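PDB 3LLC: putative hydrolase from Agrobacterium vitis, which probably hydrolyses acyl esters and thioesters as an alpha/beta hydrolase, perhaps removing palmitoyl groups from proteins. Local coordinates for residues D86-R91 with T186-E191; G201-G206 with E230-D235; H210-M215 with D256-A261. All coordinates share one frame; numbering follows the deposited sequence.

Contact 1 of 3, residues D86-R91 with T186-E191; sequences DGTISR and TRALME
Thr-186 OG1 is gripped twice: it accepts from Leu-189 N at 3.0 Å (N-H...O 162°) and donates to water 1, which in turn donates to Gly-87 O at 2.9 Å. The first bond is an N-cap, and the water carries the hydroxyl's other interaction across to the opposite segment, since Gly-87 O and Thr-186 OG1 stand 4.4 Å apart. A second water bridges two backbone groups, accepting from Ile-89 N and donating to Leu-189 O. Gly-87 O and Ile-89 N are thus each given a partner by a water held between the segments.

Without a direct hydrogen bond between the segments, the touching is done by methyls. Leu-189 CG is anti to the backbone N (chi1 180°), and its CD1 branch comes up to the backbone, 4.1 Å from Thr-88 CA, and reaches Ile-89 CG1 at 4.5 Å. Thr-88 lays CG2 4.0 Å from Ala-188 O and close to Ala-188 CB. Its OG1 turns the other way and accepts from Arg-91 N (3.1 Å), capping helix 89-103 as Thr-186 caps helix 187-195. Further along, Ser-90 OG bonds to Asp-192 and Asn-196, and Ile-89 packs on Met-115 and Trp-118 near the putative nucleophile elbow.

Two threonine-capped helix N-termini thus meet, one from the alpha/beta hydrolase core and one from the insertion between strands 136-143 and 209-214, the place where lids of this fold are commonly inserted.

Contact 2 of 3, residues G201-G206 with E230-D235; sequences GMIDTG and EHLPAD
Two loops that lead into neighbouring parallel strands of the alpha/beta hydrolase sheet run beside each other here, and a backbone bond ties them: Ile-203 N donates to His-231 O at 2.8 Å, with an N-H...O angle of 165°. The carbonyl is approached nearly head-on. It is the one direct hydrogen bond between the segments; the rest is van der Waals contact on both sides of it and one water bridge.

On the N-terminal side, Gly-201 O meets the His-231 ring at its edge, near the ring plane, with CD2 3.1 Å away. The ring's ND1 is bonded to Lys-227 O, which helps to set its rotation. Selenomethionine Met-202 sets CG beside the backbone N and anti to the carbonyl carbon (chi1 -57°); two further bends curl the chain over the other loop, and CE ends 3.3 Å from Leu-232 O. Its SE lies near Glu-230 O and 5.3 Å from the centroid of the His-231 ring, an oblique selenium-aromatic approach 46° off the ring normal.

On the C-terminal side, one methyl, Leu-232 CD2, serves two partners: Ile-203 CG2 at 4.1 Å and Thr-205 CG2 at 3.9 Å, the threonine crossing the leucine at about a right angle. Pro-233 sets CD 3.4 Å from Ile-203 O, and its CG lies against Thr-205 OG1. That hydroxyl is hydrogen-bonded to Cys-207 O and to water 3, which donates to Asp-235 O.

Segment 201-206 follows helix 187-195 and precedes strand 209-214, while segment 230-235 leaves helix 222-230 for the outermost strand 237-242; Ile-203 also touches Val-198, and His-231 touches Met-199.

Contact 3 of 3, residues H210-M215 with D256-A261; sequences HILQGM and DRMRNA
Leu-212 has the largest share of the buried surface and meets the helix with both methyls. CD1 comes 3.7 Å from Met-258 CA and also touches Ala-261 CB at 4.2 Å, whereas CD2 lies 4.0 Å from Arg-257 CB. The isobutyl end thus rests on one helical turn, its CG beside the backbone N (chi1 -69°). Ala-261, next in buried area, points its CB at the strand, where His-210 also meets it: ND1 is 3.6 Å from that methyl, an oblique approach to the ring.

His-210 ND1 is not left to carbon alone. Water 4, at the ring edge and in its plane, lies 2.9 Å from ND1 and donates to Ala-261 O at 2.8 Å, bridging strand and helix. The other ring nitrogen, NE2, bonds to Thr-240 OG1, so both ring nitrogens have a polar partner.

The strand and helix axes lie 10.0 Å apart and run antiparallel, at 172°, as expected for a helix packed on a parallel sheet and running back against its strands. Strand 209-214 sits between strands 136-143 and 237-242, and helix 252-266 spans them: Met-258 touches Ile-143, Ala-261 touches Val-141, and Arg-257 touches Val-242.

Contacts 2 and 3 adjoin: although their centres are about 19 Å apart, Leu-232 CD1 and Ile-211 CD1 pack at 4.1 Å, so strand 209-214 is packed from both faces, Ile-211 toward the loop of contact 2, His-210 and Leu-212 toward the helix of contact 3. Contact 1 stands apart, on the opposite side of the chain's centre from contact 3, with centres about 28 Å apart, and about 12 Å from contact 2 between nearest atoms. Contacts 1 and 3 each approach the probable Ser-114, His-247, Asp-217 triad: Ile-89 lies near the elbow without touching it, and Gln-213 NE2 bonds weakly to Asp-217. Near contact 2 a 1,2-ethanediol, probably from crystallisation, lies about 3 Å from Gly-201.

Contact 1 of 3, residues D86-R91 with T186-E191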
loop_
_atom_site.group_PDB
_atom_site.type_symbol
_atom_site.label_atom_id
_atom_site.label_comp_id
_atom_site.label_asym_id
_atom_site.label_seq_id
_atom_site.Cartn_x
_atom_site.Cartn_y
_atom_site.Cartn_z
ATOM N N ASP A 86 1.481 17.905 1.212
ATOM C CA ASP A 86 2.925 17.624 1.239
ATOM C C ASP A 86 3.241 16.140 0.983
ATOM O O ASP A 86 4.406 15.771 0.851
ATOM C CB ASP A 86 3.555 18.096 2.567
ATOM C CG ASP A 86 3.537 19.617 2.731
ATOM O OD1 ASP A 86 3.622 20.333 1.728
ATOM O OD2 ASP A 86 3.387 20.117 3.861
ATOM N N GLY A 87 2.221 15.290 0.917
ATOM C CA GLY A 87 2.398 13.888 0.641
ATOM C C GLY A 87 2.923 13.530 -0.753
ATOM O O GLY A 87 2.551 14.128 -1.745
ATOM N N THR A 88 3.796 12.526 -0.804
ATOM C CA THR A 88 4.340 11.992 -2.050
ATOM C C THR A 88 4.580 10.491 -1.817
ATOM O O THR A 88 4.694 10.028 -0.663
ATOM C CB THR A 88 5.684 12.671 -2.449
ATOM O OG1 THR A 88 6.660 12.408 -1.423
ATOM C CG2 THR A 88 5.588 14.231 -2.719
ATOM N N ILE A 89 4.694 9.721 -2.894
ATOM C CA ILE A 89 5.091 8.333 -2.797
ATOM C C ILE A 89 6.403 8.205 -1.990
ATOM O O ILE A 89 6.483 7.322 -1.105
ATOM C CB ILE A 89 5.190 7.640 -4.171
ATOM C CG1 ILE A 89 3.847 7.676 -4.942
ATOM C CG2 ILE A 89 5.618 6.194 -4.030
ATOM C CD1 ILE A 89 2.743 6.947 -4.272
ATOM N N SER A 90 7.406 9.038 -2.274
ATOM C CA SER A 90 8.664 8.963 -1.513
ATOM C C SER A 90 8.465 9.136 0.008
ATOM O O SER A 90 9.061 8.392 0.816
ATOM C CB SER A 90 9.709 9.956 -2.015
ATOM O OG SER A 90 10.155 9.639 -3.330
ATOM N N ARG A 91 7.674 10.144 0.416
ATOM C CA ARG A 91 7.440 10.404 1.848
ATOM C C ARG A 91 6.638 9.294 2.529
ATOM O O ARG A 91 6.925 8.914 3.683
ATOM C CB ARG A 91 6.746 11.773 2.079
ATOM C CG ARG A 91 7.719 12.928 1.977
ATOM C CD ARG A 91 7.048 14.267 1.887
ATOM N NE ARG A 91 6.170 14.642 3.002
ATOM C CZ ARG A 91 6.559 15.211 4.149
ATOM N NH1 ARG A 91 7.846 15.426 4.428
ATOM N NH2 ARG A 91 5.639 15.559 5.046
ATOM N N THR A 186 -1.434 16.539 -6.519
ATOM C CA THR A 186 -0.493 17.653 -6.557
ATOM C C THR A 186 0.591 17.445 -7.644
ATOM O O THR A 186 0.888 16.289 -8.031
ATOM C CB THR A 186 0.223 17.868 -5.208
ATOM O OG1 THR A 186 1.022 16.726 -4.919
ATOM C CG2 THR A 186 -0.784 18.090 -4.003
ATOM N N ARG A 187 1.140 18.564 -8.091
ATOM C CA ARG A 187 2.277 18.569 -9.011
ATOM C C ARG A 187 3.427 17.755 -8.393
ATOM O O ARG A 187 4.031 16.941 -9.079
ATOM C CB ARG A 187 2.725 19.997 -9.314
ATOM C CG ARG A 187 3.847 20.105 -10.369
ATOM C CD ARG A 187 4.250 21.563 -10.651
ATOM N NE ARG A 187 5.646 21.668 -11.066
ATOM C CZ ARG A 187 6.257 22.802 -11.392
ATOM N NH1 ARG A 187 5.603 23.957 -11.362
ATOM N NH2 ARG A 187 7.534 22.776 -11.748
ATOM N N ALA A 188 3.698 17.961 -7.107
ATOM C CA ALA A 188 4.758 17.197 -6.386
ATOM C C ALA A 188 4.553 15.684 -6.413
ATOM O O ALA A 188 5.497 14.924 -6.680
ATOM C CB ALA A 188 4.951 17.725 -4.929
ATOM N N LEU A 189 3.321 15.223 -6.181
ATOM C CA LEU A 189 2.996 13.811 -6.315
ATOM C C LEU A 189 3.260 13.283 -7.727
ATOM O O LEU A 189 3.811 12.185 -7.878
ATOM C CB LEU A 189 1.516 13.528 -5.935
ATOM C CG LEU A 189 1.060 12.085 -6.041
ATOM C CD1 LEU A 189 1.250 11.332 -4.719
ATOM C CD2 LEU A 189 -0.419 11.949 -6.518
HETATM N N MSE A 190 2.814 14.002 -8.751
HETATM C CA MSE A 190 2.996 13.542 -10.136
HETATM C C MSE A 190 4.517 13.458 -10.488
HETATM O O MSE A 190 4.946 12.482 -11.083
HETATM C CB MSE A 190 2.304 14.479 -11.148
HETATM C CG MSE A 190 0.744 14.603 -10.979
HETATM SE SE MSE A 190 -0.197 13.052 -11.331
HETATM C CE MSE A 190 0.308 12.872 -13.193
ATOM N N GLU A 191 5.287 14.464 -10.099
ATOM C CA GLU A 191 6.727 14.516 -10.461
ATOM C C GLU A 191 7.478 13.382 -9.723
ATOM O O GLU A 191 8.225 12.621 -10.322
ATOM C CB GLU A 191 7.321 15.872 -10.118
ATOM C CG GLU A 191 6.869 17.014 -11.041
ATOM C CD GLU A 191 7.298 18.389 -10.586
ATOM O OE1 GLU A 191 7.803 18.580 -9.454
ATOM O OE2 GLU A 191 7.094 19.310 -11.387
HETATM O O HOH W 1 2.696 16.828 -2.674
HETATM O O HOH W 2 4.876 10.902 -5.559
#

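Contact 2 of 3, residues G201-G206 with E230-D235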
loop_
_atom_site.group_PDB
_atom_site.type_symbol
_atom_site.label_atom_id
_atom_site.label_comp_id
_atom_site.label_asym_id
_atom_site.label_seq_id
_atom_site.Cartn_x
_atom_site.Cartn_y
_atom_site.Cartn_z
ATOM N N GLY A 201 11.191 -1.672 -15.581
ATOM C CA GLY A 201 11.973 -2.921 -15.750
ATOM C C GLY A 201 11.396 -4.061 -14.925
ATOM O O GLY A 201 10.268 -3.984 -14.500
HETATM N N MSE A 202 12.166 -5.145 -14.749
HETATM C CA MSE A 202 11.706 -6.323 -13.984
HETATM C C MSE A 202 11.874 -6.119 -12.484
HETATM O O MSE A 202 12.841 -5.505 -12.036
HETATM C CB MSE A 202 12.476 -7.588 -14.451
HETATM C CG MSE A 202 12.361 -7.877 -15.936
HETATM SE SE MSE A 202 10.468 -8.247 -16.400
HETATM C CE MSE A 202 10.194 -9.806 -15.181
ATOM N N ILE A 203 10.899 -6.569 -11.699
ATOM C CA ILE A 203 10.887 -6.416 -10.226
ATOM C C ILE A 203 11.291 -7.767 -9.560
ATOM O O ILE A 203 10.672 -8.788 -9.853
ATOM C CB ILE A 203 9.486 -6.037 -9.745
ATOM C CG1 ILE A 203 9.043 -4.702 -10.375
ATOM C CG2 ILE A 203 9.409 -6.005 -8.194
ATOM C CD1 ILE A 203 7.511 -4.395 -10.206
ATOM N N ASP A 204 12.341 -7.763 -8.725
ATOM C CA ASP A 204 12.841 -8.935 -7.978
ATOM C C ASP A 204 12.210 -8.954 -6.567
ATOM O O ASP A 204 12.602 -8.150 -5.717
ATOM C CB ASP A 204 14.378 -8.777 -7.876
ATOM C CG ASP A 204 15.081 -9.906 -7.114
ATOM O OD1 ASP A 204 14.462 -10.931 -6.769
ATOM O OD2 ASP A 204 16.304 -9.748 -6.874
ATOM N N THR A 205 11.269 -9.852 -6.274
ATOM C CA THR A 205 10.650 -9.872 -4.914
ATOM C C THR A 205 11.304 -10.825 -3.899
ATOM O O THR A 205 11.295 -10.551 -2.687
ATOM C CB THR A 205 9.171 -10.277 -4.982
ATOM O OG1 THR A 205 9.104 -11.555 -5.604
ATOM C CG2 THR A 205 8.361 -9.216 -5.778
ATOM N N GLY A 206 11.764 -11.965 -4.379
ATOM C CA GLY A 206 12.276 -13.046 -3.528
ATOM C C GLY A 206 11.248 -13.776 -2.651
ATOM O O GLY A 206 11.636 -14.470 -1.722
ATOM N N GLU A 230 3.539 -9.306 -15.812
ATOM C CA GLU A 230 4.616 -9.304 -16.828
ATOM C C GLU A 230 5.936 -8.717 -16.298
ATOM O O GLU A 230 6.965 -8.945 -16.895
ATOM C CB GLU A 230 4.196 -8.523 -18.090
ATOM C CG GLU A 230 2.977 -9.165 -18.781
ATOM C CD GLU A 230 2.321 -8.337 -19.903
ATOM O OE1 GLU A 230 2.712 -7.169 -20.147
ATOM O OE2 GLU A 230 1.371 -8.884 -20.530
ATOM N N HIS A 231 5.894 -7.969 -15.200
ATOM C CA HIS A 231 7.090 -7.357 -14.592
ATOM C C HIS A 231 7.558 -8.083 -13.297
ATOM O O HIS A 231 8.471 -7.619 -12.615
ATOM C CB HIS A 231 6.858 -5.866 -14.361
ATOM C CG HIS A 231 6.828 -5.079 -15.633
ATOM N ND1 HIS A 231 5.670 -4.918 -16.376
ATOM C CD2 HIS A 231 7.825 -4.517 -16.362
ATOM C CE1 HIS A 231 5.959 -4.248 -17.487
ATOM N NE2 HIS A 231 7.263 -4.027 -17.521
ATOM N N LEU A 232 6.907 -9.196 -12.962
ATOM C CA LEU A 232 7.240 -9.964 -11.742
ATOM C C LEU A 232 7.968 -11.249 -12.106
ATOM O O LEU A 232 8.100 -11.586 -13.279
ATOM C CB LEU A 232 5.981 -10.237 -10.898
ATOM C CG LEU A 232 5.374 -9.076 -10.118
ATOM C CD1 LEU A 232 3.996 -9.458 -9.557
ATOM C CD2 LEU A 232 6.334 -8.607 -9.004
ATOM N N PRO A 233 8.556 -11.925 -11.105
ATOM C CA PRO A 233 9.344 -13.103 -11.432
ATOM C C PRO A 233 8.524 -14.201 -12.130
ATOM O O PRO A 233 7.282 -14.236 -12.019
ATOM C CB PRO A 233 9.826 -13.585 -10.051
ATOM C CG PRO A 233 9.927 -12.345 -9.241
ATOM C CD PRO A 233 8.702 -11.546 -9.681
ATOM N N ALA A 234 9.224 -15.089 -12.824
ATOM C CA ALA A 234 8.589 -16.213 -13.526
ATOM C C ALA A 234 8.064 -17.370 -12.609
ATOM O O ALA A 234 7.557 -18.371 -13.115
ATOM C CB ALA A 234 9.575 -16.767 -14.607
ATOM N N ASP A 235 8.233 -17.238 -11.293
ATOM C CA ASP A 235 7.826 -18.261 -10.327
ATOM C C ASP A 235 7.088 -17.629 -9.141
ATOM O O ASP A 235 7.290 -16.434 -8.806
ATOM C CB ASP A 235 9.053 -19.010 -9.800
ATOM C CG ASP A 235 9.967 -18.114 -8.982
ATOM O OD1 ASP A 235 10.675 -17.274 -9.577
ATOM O OD2 ASP A 235 9.957 -18.236 -7.742
HETATM O O HOH W 3 7.760 -14.230 -6.807
#

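Contact 3 of 3, residues H210-M215 with D256-A261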
loop_
_atom_site.group_PDB
_atom_site.type_symbol
_atom_site.label_atom_id
_atom_site.label_comp_id
_atom_site.label_asym_id
_atom_site.label_seq_id
_atom_site.Cartn_x
_atom_site.Cartn_y
_atom_site.Cartn_z
ATOM N N HIS A 210 0.574 -12.836 -4.327
ATOM C CA HIS A 210 -0.793 -13.129 -4.742
ATOM C C HIS A 210 -1.489 -11.798 -4.931
ATOM O O HIS A 210 -1.624 -11.025 -3.959
ATOM C CB HIS A 210 -1.522 -13.922 -3.670
ATOM C CG HIS A 210 -2.831 -14.521 -4.120
ATOM N ND1 HIS A 210 -3.421 -15.582 -3.464
ATOM C CD2 HIS A 210 -3.652 -14.220 -5.156
ATOM C CE1 HIS A 210 -4.558 -15.897 -4.069
ATOM N NE2 HIS A 210 -4.716 -15.092 -5.106
ATOM N N ILE A 211 -1.950 -11.556 -6.156
ATOM C CA ILE A 211 -2.741 -10.338 -6.506
ATOM C C ILE A 211 -4.240 -10.720 -6.626
ATOM O O ILE A 211 -4.576 -11.747 -7.231
ATOM C CB ILE A 211 -2.286 -9.736 -7.850
ATOM C CG1 ILE A 211 -0.780 -9.393 -7.849
ATOM C CG2 ILE A 211 -3.138 -8.453 -8.236
ATOM C CD1 ILE A 211 -0.119 -9.429 -9.273
ATOM N N LEU A 212 -5.112 -9.887 -6.026
ATOM C CA LEU A 212 -6.580 -10.013 -6.117
ATOM C C LEU A 212 -7.059 -8.732 -6.834
ATOM O O LEU A 212 -6.695 -7.613 -6.425
ATOM C CB LEU A 212 -7.212 -10.106 -4.735
ATOM C CG LEU A 212 -6.952 -11.392 -3.919
ATOM C CD1 LEU A 212 -6.996 -11.135 -2.412
ATOM C CD2 LEU A 212 -7.994 -12.449 -4.256
ATOM N N GLN A 213 -7.844 -8.900 -7.908
ATOM C CA GLN A 213 -8.212 -7.786 -8.791
ATOM C C GLN A 213 -9.610 -7.999 -9.387
ATOM O O GLN A 213 -9.951 -9.076 -9.950
ATOM C CB GLN A 213 -7.163 -7.662 -9.914
ATOM C CG GLN A 213 -7.495 -6.676 -11.020
ATOM C CD GLN A 213 -7.336 -5.220 -10.591
ATOM O OE1 GLN A 213 -6.306 -4.816 -10.016
ATOM N NE2 GLN A 213 -8.354 -4.414 -10.901
ATOM N N GLY A 214 -10.438 -6.960 -9.282
ATOM C CA GLY A 214 -11.759 -6.994 -9.884
ATOM C C GLY A 214 -11.748 -6.590 -11.351
ATOM O O GLY A 214 -10.967 -5.711 -11.757
HETATM N N MSE A 215 -12.616 -7.202 -12.151
HETATM C CA MSE A 215 -12.714 -6.850 -13.574
HETATM C C MSE A 215 -13.793 -5.757 -13.829
HETATM O O MSE A 215 -14.004 -5.353 -14.954
HETATM C CB MSE A 215 -12.939 -8.093 -14.444
HETATM C CG MSE A 215 -11.860 -9.201 -14.247
HETATM SE SE MSE A 215 -12.148 -10.734 -15.318
HETATM C CE MSE A 215 -11.600 -10.075 -17.036
ATOM N N ASP A 256 -13.451 -12.903 2.326
ATOM C CA ASP A 256 -13.110 -14.329 2.437
ATOM C C ASP A 256 -11.905 -14.675 1.551
ATOM O O ASP A 256 -10.985 -15.361 2.005
ATOM C CB ASP A 256 -14.283 -15.232 2.064
ATOM C CG ASP A 256 -15.401 -15.234 3.107
ATOM O OD1 ASP A 256 -15.227 -14.694 4.209
ATOM O OD2 ASP A 256 -16.458 -15.802 2.815
ATOM N N ARG A 257 -11.903 -14.210 0.283
ATOM C CA ARG A 257 -10.745 -14.459 -0.607
ATOM C C ARG A 257 -9.464 -13.806 -0.081
ATOM O O ARG A 257 -8.382 -14.401 -0.139
ATOM C CB ARG A 257 -10.997 -13.988 -2.061
ATOM C CG ARG A 257 -11.715 -15.007 -2.936
ATOM C CD ARG A 257 -11.892 -14.476 -4.391
ATOM N NE ARG A 257 -12.931 -13.446 -4.427
ATOM C CZ ARG A 257 -14.230 -13.669 -4.554
ATOM N NH1 ARG A 257 -14.705 -14.901 -4.739
ATOM N NH2 ARG A 257 -15.085 -12.636 -4.513
HETATM N N MSE A 258 -9.562 -12.574 0.411
HETATM C CA MSE A 258 -8.378 -11.877 0.925
HETATM C C MSE A 258 -7.833 -12.590 2.185
HETATM O O MSE A 258 -6.618 -12.757 2.338
HETATM C CB MSE A 258 -8.715 -10.426 1.300
HETATM C CG MSE A 258 -7.505 -9.635 1.751
HETATM SE SE MSE A 258 -7.985 -7.852 2.477
HETATM C CE MSE A 258 -8.693 -8.397 4.069
ATOM N N ARG A 259 -8.714 -12.957 3.098
ATOM C CA ARG A 259 -8.285 -13.646 4.340
ATOM C C ARG A 259 -7.641 -15.014 4.008
ATOM O O ARG A 259 -6.620 -15.404 4.593
ATOM C CB ARG A 259 -9.458 -13.813 5.302
ATOM C CG ARG A 259 -9.845 -12.506 6.001
ATOM C CD ARG A 259 -11.110 -12.703 6.840
ATOM N NE ARG A 259 -10.951 -13.662 7.936
ATOM C CZ ARG A 259 -10.928 -13.358 9.239
ATOM N NH1 ARG A 259 -11.065 -12.113 9.661
ATOM N NH2 ARG A 259 -10.807 -14.314 10.147
ATOM N N ASN A 260 -8.209 -15.722 3.039
ATOM C CA ASN A 260 -7.639 -17.001 2.626
ATOM C C ASN A 260 -6.244 -16.816 1.974
ATOM O O ASN A 260 -5.347 -17.647 2.189
ATOM C CB ASN A 260 -8.592 -17.760 1.703
ATOM C CG ASN A 260 -9.779 -18.382 2.459
ATOM O OD1 ASN A 260 -9.717 -18.617 3.662
ATOM N ND2 ASN A 260 -10.852 -18.663 1.739
ATOM N N ALA A 261 -6.077 -15.755 1.198
ATOM C CA ALA A 261 -4.784 -15.439 0.544
ATOM C C ALA A 261 -3.694 -15.147 1.614
ATOM O O ALA A 261 -2.565 -15.649 1.518
ATOM C CB ALA A 261 -4.909 -14.247 -0.433
HETATM O O HOH W 4 -2.001 -16.487 -1.094
#